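ADP-dependent (S)-NAD(P)H-hydrate dehydratase (Enterococcus faecalis, PDB 2R3B) probably catalyses the ADP-dependent dehydration of the S-form of NAD(P)HX, a hydrated and damaged form of NAD(P)H, so that the cofactor is restored. Local coordinates at residues Ile60-Glu65 with Thr233-Ala238; Ala66-Gly71 with Ala89-Ala94. One frame throughout, in Å; residues are numbered along the deposited sequence.

Interaction 1: residues Ile60-Glu65 with Thr233-Ala238; sequences IIMSTE and TGDTLA. With EDO (1,2-ethanediol), chain L.
Ser63 hands its hydroxyl hydrogen to the main-chain carbonyl of Asp235, with OG 2.7 Å from O. The hydroxyl comes in above the carbonyl plane, about 41° out of it, so it meets the flank of the carbonyl group. With OG anti to its own carbonyl carbon and beside the backbone N, Ser63 turns the hydroxyl onto the neighbouring helix, and OG also lies 3.6 Å from Asp235 CB. Asp235 O is the main acceptor; Ala59 O, one turn back, is a weak second contact to the same hydroxyl.

Beside this, selenomethionine Met62 crosses the Asp235 side chain obliquely. Its chain bends at chi3 (-76°) and brings the methyl CE to 3.8 Å from Asp235 OD2. That carboxylate oxygen also takes a hydrogen bond from O2 of a 1,2-ethanediol, probably left from crystallisation, at 2.6 Å. On the other flank a water bridges the helices, giving one hydrogen to Met62 O and the other to Thr236 OG1, while Thr236 OG1 is anchored on Gly232 O of its own chain.

The closest backbone approach is 4.8 Å, between the CA atoms of Ser63 and Thr236, and the axes come within 7.3 Å at a crossing angle of -40°. Ser63 is small, and CB of Thr236 points away from the other helix. Pro119 touches both Ser63 and Asp235. Gly234 is predicted to bind AMP and Asp235 (6S)-NADPHX, as is Ala59 beside it; Gly232 to Asp235 form the GTGD sequence that opens helix 233-247, a motif typical of the ribokinase-like superfamily active site.

Interaction 2: residues Ala66-Gly71 with Ala89-Ala94; sequences ACINSG and ARCPEA
A single isoleucine set against a turn makes this small, apolar contact: Ile68, near the C-terminal end of helix 57-70, packs on the bend that leads from helix 84-90 into strand 95-97, the outermost strand of the sheet within this chain. The methyl CD1 does most of the touching. It lies 3.8 Å from Cys91 CB and 3.8 Å from Glu93 CB, and Ala94 CB follows at 4.3 Å. Ile68 keeps CG1 anti to its carbonyl carbon (chi1 -66°), which carries CD1 to the turn, while the shorter branch CG2 rests 4.0 Å from Glu93 CG.

Glu93 meets the isoleucine at about a right angle. Its CB and CG make the apolar contact; the chain folds at chi2 (86°), so the carboxylate curls back over the two methyls and OE1 lies against Ile68 CD1 as well, at 3.9 Å.

Residues Cys91 to Ala94 form a type I beta turn, closed by Ala94 N on Cys91 O at 3.3 Å, which sets Cys91, Glu93 and Ala94 around the isoleucine. Strands 46-50, 74-78 and 95-97 are parallel neighbours linked by helices 57-70 and 84-90, two successive beta-alpha-beta crossovers, and the contact joins the end of the first helix to the turn after the second. Ile68 also touches Thr75 of strand 74-78, and Ala94 reaches Val77 of the same strand. Helix 57-70 itself stops just beyond, in a Schellman motif with Gly71 at positive phi. Ser70 turns its hydroxyl back to Cys67 O, 2.7 Å from OG, within that last turn. Leu277 of the third subunit packs on Ile68, and Thr279 of that subunit on Glu93.

From the N terminus, helix 57-70 comes first and serves both contacts: residues 60-65 enter interaction 1, and residues 66-71, its last turn and the glycine after it, enter interaction 2. The chain then runs through strand 74-78 and helix 84-90, and interaction 2 closes this short loop at 89-94, just before strand 95-97. Far later, at the start of helix 233-247, interaction 1 closes a much longer loop within which interaction 2 is nested. The two touch directly: Glu65 forms a salt bridge with Arg90, Thr64 packs on Ala94, and the carbonyl of Thr236 abuts Ala66. Helix 57-70 thus joins the start of helix 233-247 with the turn between helix 84-90 and strand 95-97, and both contacts touch the second subunit.

Interaction 1: residues Ile60-Glu65 with Thr233-Ala238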
loop_
_atom_site.group_PDB
_atom_site.type_symbol
_atom_site.label_atom_id
_atom_site.label_comp_id
_atom_site.label_asym_id
_atom_site.label_seq_id
_atom_site.Cartn_x
_atom_site.Cartn_y
_atom_site.Cartn_z
ATOM N N ILE B 60 12.094 -3.812 10.399
ATOM C CA ILE B 60 11.325 -3.236 11.493
ATOM C C ILE B 60 9.870 -3.024 11.112
ATOM O O ILE B 60 8.972 -3.113 11.973
ATOM C CB ILE B 60 11.989 -1.953 12.070
ATOM C CG1 ILE B 60 11.551 -1.753 13.519
ATOM C CG2 ILE B 60 11.697 -0.742 11.221
ATOM C CD1 ILE B 60 12.065 -2.792 14.484
ATOM N N ILE B 61 9.623 -2.793 9.834
ATOM C CA ILE B 61 8.255 -2.654 9.344
ATOM C C ILE B 61 7.522 -3.977 9.532
ATOM O O ILE B 61 6.347 -4.023 9.945
ATOM C CB ILE B 61 8.262 -2.167 7.872
ATOM C CG1 ILE B 61 8.781 -0.717 7.839
ATOM C CG2 ILE B 61 6.856 -2.245 7.247
ATOM C CD1 ILE B 61 9.012 -0.137 6.391
HETATM N N MSE B 62 8.223 -5.073 9.262
HETATM C CA MSE B 62 7.614 -6.396 9.450
HETATM C C MSE B 62 7.372 -6.745 10.933
HETATM O O MSE B 62 6.307 -7.264 11.290
HETATM C CB MSE B 62 8.456 -7.462 8.708
HETATM C CG MSE B 62 8.329 -7.316 7.200
HETATM SE SE MSE B 62 9.102 -8.717 6.199
HETATM C CE MSE B 62 10.928 -8.239 6.397
ATOM N N SER B 63 8.317 -6.403 11.811
ATOM C CA SER B 63 8.066 -6.530 13.229
ATOM C C SER B 63 6.891 -5.709 13.707
ATOM O O SER B 63 6.133 -6.148 14.581
ATOM C CB SER B 63 9.287 -6.089 14.029
ATOM O OG SER B 63 10.398 -6.881 13.726
ATOM N N THR B 64 6.773 -4.490 13.179
ATOM C CA THR B 64 5.664 -3.593 13.549
ATOM C C THR B 64 4.328 -4.195 13.175
ATOM O O THR B 64 3.415 -4.206 13.990
ATOM C CB THR B 64 5.874 -2.223 12.891
ATOM O OG1 THR B 64 7.149 -1.716 13.328
ATOM C CG2 THR B 64 4.726 -1.245 13.247
ATOM N N GLU B 65 4.198 -4.714 11.966
ATOM C CA GLU B 65 2.931 -5.306 11.532
ATOM C C GLU B 65 2.551 -6.494 12.454
ATOM O O GLU B 65 1.386 -6.680 12.811
ATOM C CB GLU B 65 3.030 -5.745 10.058
ATOM C CG GLU B 65 1.693 -6.239 9.491
ATOM C CD GLU B 65 1.584 -6.179 7.971
ATOM O OE1 GLU B 65 2.654 -6.200 7.305
ATOM O OE2 GLU B 65 0.414 -6.119 7.465
ATOM N N THR B 233 11.022 -13.540 8.384
ATOM C CA THR B 233 10.388 -14.508 9.305
ATOM C C THR B 233 10.795 -14.249 10.740
ATOM O O THR B 233 9.969 -14.258 11.632
ATOM C CB THR B 233 10.695 -15.938 8.880
ATOM O OG1 THR B 233 10.086 -16.152 7.601
ATOM C CG2 THR B 233 10.127 -16.936 9.887
ATOM N N GLY B 234 12.071 -13.982 10.976
ATOM C CA GLY B 234 12.539 -13.712 12.307
ATOM C C GLY B 234 12.099 -12.377 12.865
ATOM O O GLY B 234 11.807 -12.262 14.048
ATOM N N ASP B 235 12.066 -11.357 12.013
ATOM C CA ASP B 235 11.537 -10.039 12.387
ATOM C C ASP B 235 10.077 -10.161 12.820
ATOM O O ASP B 235 9.631 -9.514 13.767
ATOM C CB ASP B 235 11.598 -9.091 11.192
ATOM C CG ASP B 235 13.018 -8.977 10.618
ATOM O OD1 ASP B 235 13.986 -8.980 11.416
ATOM O OD2 ASP B 235 13.152 -8.919 9.374
ATOM N N THR B 236 9.324 -10.955 12.082
ATOM C CA THR B 236 7.924 -11.227 12.411
ATOM C C THR B 236 7.755 -11.886 13.773
ATOM O O THR B 236 6.936 -11.427 14.615
ATOM C CB THR B 236 7.253 -12.011 11.275
ATOM O OG1 THR B 236 7.328 -11.200 10.085
ATOM C CG2 THR B 236 5.780 -12.296 11.590
ATOM N N LEU B 237 8.521 -12.948 14.012
ATOM C CA LEU B 237 8.474 -13.623 15.303
ATOM C C LEU B 237 8.769 -12.666 16.453
ATOM O O LEU B 237 8.090 -12.700 17.477
ATOM C CB LEU B 237 9.487 -14.758 15.347
ATOM C CG LEU B 237 9.635 -15.441 16.697
ATOM C CD1 LEU B 237 8.290 -16.040 17.236
ATOM C CD2 LEU B 237 10.743 -16.484 16.614
ATOM N N ALA B 238 9.797 -11.837 16.290
ATOM C CA ALA B 238 10.214 -10.911 17.346
ATOM C C ALA B 238 9.072 -9.982 17.687
ATOM O O ALA B 238 8.823 -9.701 18.867
ATOM C CB ALA B 238 11.464 -10.122 16.921
HETATM C C1 EDO L . 15.072 -7.503 5.374
HETATM O O1 EDO L . 15.734 -6.443 6.082
HETATM C C2 EDO L . 14.138 -8.220 6.342
HETATM O O2 EDO L . 14.875 -8.794 7.445
HETATM O O HOH W 1 5.283 -9.150 9.534
#

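Interaction 2: residues Ala66-Gly71 with Ala89-Ala94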
loop_
_atom_site.group_PDB
_atom_site.type_symbol
_atom_site.label_atom_id
_atom_site.label_comp_id
_atom_site.label_asym_id
_atom_site.label_seq_id
_atom_site.Cartn_x
_atom_site.Cartn_y
_atom_site.Cartn_z
ATOM N N ALA B 66 3.546 -7.302 12.817
ATOM C CA ALA B 66 3.346 -8.460 13.710
ATOM C C ALA B 66 2.860 -7.981 15.079
ATOM O O ALA B 66 1.908 -8.525 15.657
ATOM C CB ALA B 66 4.688 -9.249 13.862
ATOM N N CYS B 67 3.505 -6.954 15.602
ATOM C CA CYS B 67 3.155 -6.442 16.938
ATOM C C CYS B 67 1.725 -5.886 17.018
ATOM O O CYS B 67 0.943 -6.258 17.905
ATOM C CB CYS B 67 4.188 -5.391 17.356
ATOM S SG CYS B 67 4.048 -4.813 19.051
ATOM N N ILE B 68 1.368 -5.042 16.054
ATOM C CA ILE B 68 0.022 -4.480 15.976
ATOM C C ILE B 68 -0.998 -5.579 15.835
ATOM O O ILE B 68 -1.963 -5.647 16.602
ATOM C CB ILE B 68 -0.099 -3.533 14.784
ATOM C CG1 ILE B 68 0.805 -2.314 15.028
ATOM C CG2 ILE B 68 -1.562 -3.104 14.562
ATOM C CD1 ILE B 68 1.014 -1.530 13.785
ATOM N N ASN B 69 -0.778 -6.475 14.876
ATOM C CA ASN B 69 -1.732 -7.552 14.643
ATOM C C ASN B 69 -1.842 -8.581 15.793
ATOM O O ASN B 69 -2.834 -9.287 15.893
ATOM C CB ASN B 69 -1.377 -8.281 13.353
ATOM C CG ASN B 69 -1.982 -7.652 12.151
ATOM O OD1 ASN B 69 -3.184 -7.837 11.912
ATOM N ND2 ASN B 69 -1.178 -6.916 11.368
ATOM N N SER B 70 -0.821 -8.667 16.644
ATOM C CA SER B 70 -0.826 -9.567 17.793
ATOM C C SER B 70 -1.703 -9.033 18.946
ATOM O O SER B 70 -2.046 -9.789 19.867
ATOM C CB SER B 70 0.593 -9.789 18.319
ATOM O OG SER B 70 0.984 -8.680 19.091
ATOM N N GLY B 71 -2.059 -7.764 18.884
ATOM C CA GLY B 71 -2.903 -7.149 19.896
ATOM C C GLY B 71 -2.256 -6.153 20.839
ATOM O O GLY B 71 -2.905 -5.698 21.775
ATOM N N ALA B 89 2.487 3.745 5.566
ATOM C CA ALA B 89 1.660 3.236 4.439
ATOM C C ALA B 89 1.112 1.839 4.788
ATOM O O ALA B 89 0.025 1.486 4.362
ATOM C CB ALA B 89 2.488 3.154 3.147
ATOM N N ARG B 90 1.893 1.033 5.492
ATOM C CA ARG B 90 1.484 -0.333 5.835
ATOM C C ARG B 90 0.805 -0.462 7.206
ATOM O O ARG B 90 -0.060 -1.331 7.421
ATOM C CB ARG B 90 2.709 -1.258 5.781
ATOM C CG ARG B 90 3.360 -1.390 4.401
ATOM C CD ARG B 90 4.505 -2.380 4.400
ATOM N NE ARG B 90 3.966 -3.692 4.750
ATOM C CZ ARG B 90 3.362 -4.529 3.915
ATOM N NH1 ARG B 90 3.298 -4.270 2.630
ATOM N NH2 ARG B 90 2.835 -5.649 4.373
ATOM N N CYS B 91 1.231 0.366 8.144
ATOM C CA CYS B 91 0.862 0.258 9.557
ATOM C C CYS B 91 0.621 1.634 10.123
ATOM O O CYS B 91 1.456 2.140 10.883
ATOM C CB CYS B 91 2.025 -0.347 10.358
ATOM S SG CYS B 91 2.526 -2.036 9.828
ATOM N N PRO B 92 -0.517 2.255 9.785
ATOM C CA PRO B 92 -0.772 3.570 10.370
ATOM C C PRO B 92 -1.047 3.587 11.876
ATOM O O PRO B 92 -1.019 4.656 12.476
ATOM C CB PRO B 92 -1.963 4.074 9.566
ATOM C CG PRO B 92 -2.686 2.855 9.241
ATOM C CD PRO B 92 -1.626 1.852 8.909
ATOM N N GLU B 93 -1.248 2.417 12.499
ATOM C CA GLU B 93 -1.457 2.319 13.916
ATOM C C GLU B 93 -0.191 2.699 14.725
ATOM O O GLU B 93 -0.290 3.079 15.871
ATOM C CB GLU B 93 -1.849 0.898 14.284
ATOM C CG GLU B 93 -3.169 0.462 13.683
ATOM C CD GLU B 93 -3.079 -0.106 12.308
ATOM O OE1 GLU B 93 -1.956 -0.185 11.723
ATOM O OE2 GLU B 93 -4.185 -0.445 11.798
ATOM N N ALA B 94 0.979 2.558 14.121
ATOM C CA ALA B 94 2.249 2.723 14.810
ATOM C C ALA B 94 2.622 4.181 14.922
ATOM O O ALA B 94 2.469 4.949 13.947
ATOM C CB ALA B 94 3.371 2.028 14.033
#